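Local atomic coordinates of MTH396 protein (Methanothermobacter thermautotrophicus, PDB entry 1NXH), a protein that is of unknown function but belongs to the EhaM (DUF1959) family and forms an all-helical homodimer joined by interchain disulfides. Residues R63-C66 against I67-L71; L113-G116 against R117-H121. All coordinates share one frame; numbering follows the deposited sequence.

In the fold
Contact 1 (63-66 with 67-71) and contact 2 (113-116 with 117-121) are each about two and a half turns of a single helix, the first at the start of helix 63-74, the second in the middle of helix 109-124. Their centres lie about 16 Å apart and their nearest atoms about 5 Å apart, without touching. Contact 1 is the more central, its centre about 6 Å from the centre of the chain, against about 18 Å for contact 2, though both are partly buried. Contact 1 has two buried touching residues, C66 and I67, and a long R65-E69 pair; contact 2 has buried leucines and a glycine, with the E115-R118-R119 network on another side of its helix. Both touch the second subunit.

Contact 1 of 2, residues R63-C66 against I67-L71; sequences RPRC and IREKL
I67 and R63, one turn apart, cross at a slant: the CD1 methyl of I67 lies 3.8 Å from NE of R63 and equally near its CG, beside the arginine's stem and not at the terminal nitrogens. The stem bends at chi2 (94°), after a first torsion that sets CG of R63 opposite the backbone N. R65 and E69 instead run side by side in the same direction. Their charged ends form a long salt bridge, R65 NH1 to E69 OE1 at 3.8 Å; OE1 sits in the plane of the guanidinium, at its edge, while the two flat groups are turned 55° from each other. R68 makes salt bridges to E93 (through NH2) and D97 (through NH1) of helix 89-104. Beneath these side chains the backbone bonds run from i+4 to i: R68 N reaches P64 O at 3.0 Å and E69 N reaches R65 O at 3.2 Å, the latter nearly straight at 171°. I67 is buried against V103 and L104. Cutting it back to an alanine removes CG1, CG2 and CD1, which is likely to open a gap beside those two residues and leave the stem of R63 without its neighbour. C66 is disulfide-bonded to C78 of the second subunit. The whole forms the opening turns of a dimer-interface helix, packed on helices 89-104 and 109-124 within the chain and tied by a disulfide to the second subunit.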
loop_
_atom_site.group_PDB
_atom_site.type_symbol
_atom_site.label_atom_id
_atom_site.label_comp_id
_atom_site.label_asym_id
_atom_site.label_seq_id
_atom_site.Cartn_x
_atom_site.Cartn_y
_atom_site.Cartn_z
ATOM N N ARG A 63 4.210 -9.624 10.010
ATOM C CA ARG A 63 3.436 -8.452 10.382
ATOM C C ARG A 63 4.265 -7.188 10.142
ATOM O O ARG A 63 3.777 -6.234 9.546
ATOM C CB ARG A 63 3.008 -8.571 11.860
ATOM C CG ARG A 63 2.451 -7.303 12.513
ATOM C CD ARG A 63 0.919 -7.193 12.462
ATOM N NE ARG A 63 0.464 -5.993 13.171
ATOM C CZ ARG A 63 0.446 -5.868 14.500
ATOM N NH1 ARG A 63 0.842 -6.881 15.280
ATOM N NH2 ARG A 63 0.072 -4.712 15.056
ATOM N N PRO A 64 5.546 -7.180 10.572
ATOM C CA PRO A 64 6.406 -6.002 10.386
ATOM C C PRO A 64 6.647 -5.651 8.920
ATOM O O PRO A 64 6.395 -4.530 8.467
ATOM C CB PRO A 64 7.692 -6.403 11.108
ATOM C CG PRO A 64 7.729 -7.887 10.933
ATOM C CD PRO A 64 6.301 -8.268 11.221
ATOM N N ARG A 65 7.150 -6.637 8.191
ATOM C CA ARG A 65 7.429 -6.514 6.764
ATOM C C ARG A 65 6.205 -5.979 6.015
ATOM O O ARG A 65 6.311 -5.075 5.195
ATOM C CB ARG A 65 7.826 -7.895 6.235
ATOM C CG ARG A 65 7.935 -8.016 4.745
ATOM C CD ARG A 65 8.581 -9.353 4.398
ATOM N NE ARG A 65 7.703 -10.512 4.552
ATOM C CZ ARG A 65 6.614 -10.715 3.810
ATOM N NH1 ARG A 65 6.261 -9.834 2.870
ATOM N NH2 ARG A 65 5.884 -11.807 3.984
ATOM N N CYS A 66 5.039 -6.536 6.318
ATOM C CA CYS A 66 3.830 -6.118 5.649
ATOM C C CYS A 66 3.407 -4.698 5.975
ATOM O O CYS A 66 2.737 -4.028 5.169
ATOM C CB CYS A 66 2.708 -7.095 5.966
ATOM S SG CYS A 66 2.814 -8.652 5.014
ATOM N N ILE A 67 3.807 -4.230 7.150
ATOM C CA ILE A 67 3.455 -2.879 7.558
ATOM C C ILE A 67 4.343 -1.869 6.855
ATOM O O ILE A 67 3.876 -0.814 6.427
ATOM C CB ILE A 67 3.593 -2.688 9.077
ATOM C CG1 ILE A 67 2.646 -3.651 9.812
ATOM C CG2 ILE A 67 3.300 -1.226 9.426
ATOM C CD1 ILE A 67 2.812 -3.677 11.309
ATOM N N ARG A 68 5.625 -2.196 6.744
ATOM C CA ARG A 68 6.556 -1.306 6.073
ATOM C C ARG A 68 6.024 -1.096 4.683
ATOM O O ARG A 68 5.918 0.038 4.220
ATOM C CB ARG A 68 7.947 -1.915 5.991
ATOM C CG ARG A 68 8.459 -2.361 7.325
ATOM C CD ARG A 68 9.938 -2.500 7.299
ATOM N NE ARG A 68 10.574 -1.278 6.823
ATOM C CZ ARG A 68 11.690 -0.793 7.361
ATOM N NH1 ARG A 68 12.256 -1.436 8.381
ATOM N NH2 ARG A 68 12.247 0.318 6.889
ATOM N N GLU A 69 5.674 -2.193 4.020
ATOM C CA GLU A 69 5.134 -2.110 2.672
ATOM C C GLU A 69 3.991 -1.104 2.614
ATOM O O GLU A 69 4.009 -0.172 1.793
ATOM C CB GLU A 69 4.619 -3.465 2.209
ATOM C CG GLU A 69 5.689 -4.442 1.780
ATOM C CD GLU A 69 5.103 -5.623 1.029
ATOM O OE1 GLU A 69 5.828 -6.627 0.843
ATOM O OE2 GLU A 69 3.919 -5.541 0.619
ATOM N N LYS A 70 3.001 -1.298 3.492
ATOM C CA LYS A 70 1.835 -0.416 3.559
ATOM C C LYS A 70 2.320 1.029 3.727
ATOM O O LYS A 70 1.906 1.927 2.993
ATOM C CB LYS A 70 0.924 -0.841 4.730
ATOM C CG LYS A 70 -0.580 -0.558 4.505
ATOM C CD LYS A 70 -1.488 -1.262 5.543
ATOM C CE LYS A 70 -2.961 -0.722 5.573
ATOM N NZ LYS A 70 -3.832 -1.074 4.395
ATOM N N LEU A 71 3.225 1.240 4.677
ATOM C CA LEU A 71 3.760 2.577 4.928
ATOM C C LEU A 71 4.395 3.174 3.686
ATOM O O LEU A 71 4.055 4.276 3.262
ATOM C CB LEU A 71 4.794 2.535 6.057
ATOM C CG LEU A 71 4.176 2.123 7.390
ATOM C CD1 LEU A 71 5.244 1.924 8.443
ATOM C CD2 LEU A 71 3.164 3.191 7.806
#

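Contact 2 of 2, residues L113-G116 against R117-H121; sequences LSEG and RRRLH
From L113 to L120 the backbone is regular alpha-helix, with R117 N on L113 O at 2.8 Å, R118 N on S114 O, R119 N on E115 O and L120 N on G116 O. Over this frame E115 reaches two arginines with separate oxygens. E115 OE2 takes NE of R118 at 2.9 Å, approached from above the carboxylate plane, and a weak bond from NH2 of R118 at 3.3 Å. E115 OE1 takes NH2 of R119 at 3.2 Å, nearly in line with its own C-O bond. Neither guanidinium is coplanar with the carboxylate: the planes stand 67° apart for R118 and 58° for R119. The bend of the E115 chain at chi2 (-60°) brings the carboxylate to R118 and R119, three and four residues on. The guanidinium of R118 also lies with one face over CA of E115. On another side of the helix, L113 crosses R117 at a slant and sets CD2 over the centre of the guanidinium face, 3.7 Å from CZ of R117. R119 has its strongest polar partner in E98 of helix 89-104, a salt bridge through NH1, and R117 packs on R30 of the second subunit. One glutamate thus faces two positive groups, which would be expected to favour its ionised form, and through R119 the network ties helix 109-124 to helix 89-104.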
loop_
_atom_site.group_PDB
_atom_site.type_symbol
_atom_site.label_atom_id
_atom_site.label_comp_id
_atom_site.label_asym_id
_atom_site.label_seq_id
_atom_site.Cartn_x
_atom_site.Cartn_y
_atom_site.Cartn_z
ATOM N N LEU A 113 -0.078 6.284 10.807
ATOM C CA LEU A 113 0.239 6.804 9.483
ATOM C C LEU A 113 0.243 8.335 9.513
ATOM O O LEU A 113 1.090 8.980 8.886
ATOM C CB LEU A 113 -0.795 6.309 8.464
ATOM C CG LEU A 113 -0.341 6.193 7.006
ATOM C CD1 LEU A 113 -1.528 5.914 6.138
ATOM C CD2 LEU A 113 0.327 7.476 6.536
ATOM N N SER A 114 -0.713 8.912 10.239
ATOM C CA SER A 114 -0.826 10.360 10.348
ATOM C C SER A 114 0.468 10.933 10.888
ATOM O O SER A 114 0.993 11.905 10.346
ATOM C CB SER A 114 -1.986 10.728 11.267
ATOM O OG SER A 114 -3.202 10.198 10.770
ATOM N N GLU A 115 0.986 10.318 11.946
ATOM C CA GLU A 115 2.232 10.761 12.564
ATOM C C GLU A 115 3.380 10.633 11.560
ATOM O O GLU A 115 4.302 11.460 11.540
ATOM C CB GLU A 115 2.531 9.916 13.809
ATOM C CG GLU A 115 2.731 10.720 15.087
ATOM C CD GLU A 115 3.891 11.700 14.992
ATOM O OE1 GLU A 115 5.004 11.267 14.618
ATOM O OE2 GLU A 115 3.695 12.899 15.296
ATOM N N GLY A 116 3.322 9.594 10.724
ATOM C CA GLY A 116 4.364 9.382 9.727
ATOM C C GLY A 116 4.299 10.450 8.645
ATOM O O GLY A 116 5.328 10.863 8.075
ATOM N N ARG A 117 3.068 10.875 8.359
ATOM C CA ARG A 117 2.808 11.905 7.378
ATOM C C ARG A 117 3.519 13.138 7.934
ATOM O O ARG A 117 4.273 13.819 7.228
ATOM C CB ARG A 117 1.309 12.149 7.293
ATOM C CG ARG A 117 0.878 12.928 6.087
ATOM C CD ARG A 117 0.280 12.000 5.081
ATOM N NE ARG A 117 -0.815 11.249 5.685
ATOM C CZ ARG A 117 -1.547 10.328 5.055
ATOM N NH1 ARG A 117 -1.313 10.024 3.776
ATOM N NH2 ARG A 117 -2.525 9.705 5.715
ATOM N N ARG A 118 3.284 13.399 9.219
ATOM C CA ARG A 118 3.898 14.533 9.906
ATOM C C ARG A 118 5.427 14.538 9.802
ATOM O O ARG A 118 6.014 15.470 9.235
ATOM C CB ARG A 118 3.481 14.560 11.391
ATOM C CG ARG A 118 2.085 15.157 11.652
ATOM C CD ARG A 118 1.891 15.655 13.103
ATOM N NE ARG A 118 1.647 14.583 14.077
ATOM C CZ ARG A 118 0.525 13.865 14.164
ATOM N NH1 ARG A 118 -0.490 14.090 13.335
ATOM N NH2 ARG A 118 0.421 12.908 15.080
ATOM N N ARG A 119 6.076 13.505 10.337
ATOM C CA ARG A 119 7.527 13.470 10.286
ATOM C C ARG A 119 8.032 13.529 8.850
ATOM O O ARG A 119 9.148 13.970 8.604
ATOM C CB ARG A 119 8.072 12.238 11.003
ATOM C CG ARG A 119 9.416 12.531 11.694
ATOM C CD ARG A 119 9.848 11.396 12.611
ATOM N NE ARG A 119 8.702 10.842 13.333
ATOM C CZ ARG A 119 8.778 9.922 14.295
ATOM N NH1 ARG A 119 9.957 9.440 14.669
ATOM N NH2 ARG A 119 7.669 9.476 14.881
ATOM N N LEU A 120 7.205 13.096 7.904
ATOM C CA LEU A 120 7.579 13.137 6.495
ATOM C C LEU A 120 7.683 14.582 6.062
ATOM O O LEU A 120 8.739 15.033 5.613
ATOM C CB LEU A 120 6.528 12.451 5.623
ATOM C CG LEU A 120 6.809 12.637 4.122
ATOM C CD1 LEU A 120 8.126 11.980 3.794
ATOM C CD2 LEU A 120 5.701 12.038 3.264
ATOM N N HIS A 121 6.562 15.294 6.177
ATOM C CA HIS A 121 6.492 16.712 5.822
ATOM C C HIS A 121 7.716 17.397 6.390
ATOM O O HIS A 121 8.370 18.205 5.728
ATOM C CB HIS A 121 5.234 17.352 6.415
ATOM C CG HIS A 121 3.979 17.002 5.684
ATOM N ND1 HIS A 121 3.720 17.435 4.401
ATOM C CD2 HIS A 121 2.924 16.231 6.039
ATOM C CE1 HIS A 121 2.562 16.945 3.996
ATOM N NE2 HIS A 121 2.058 16.211 4.971
#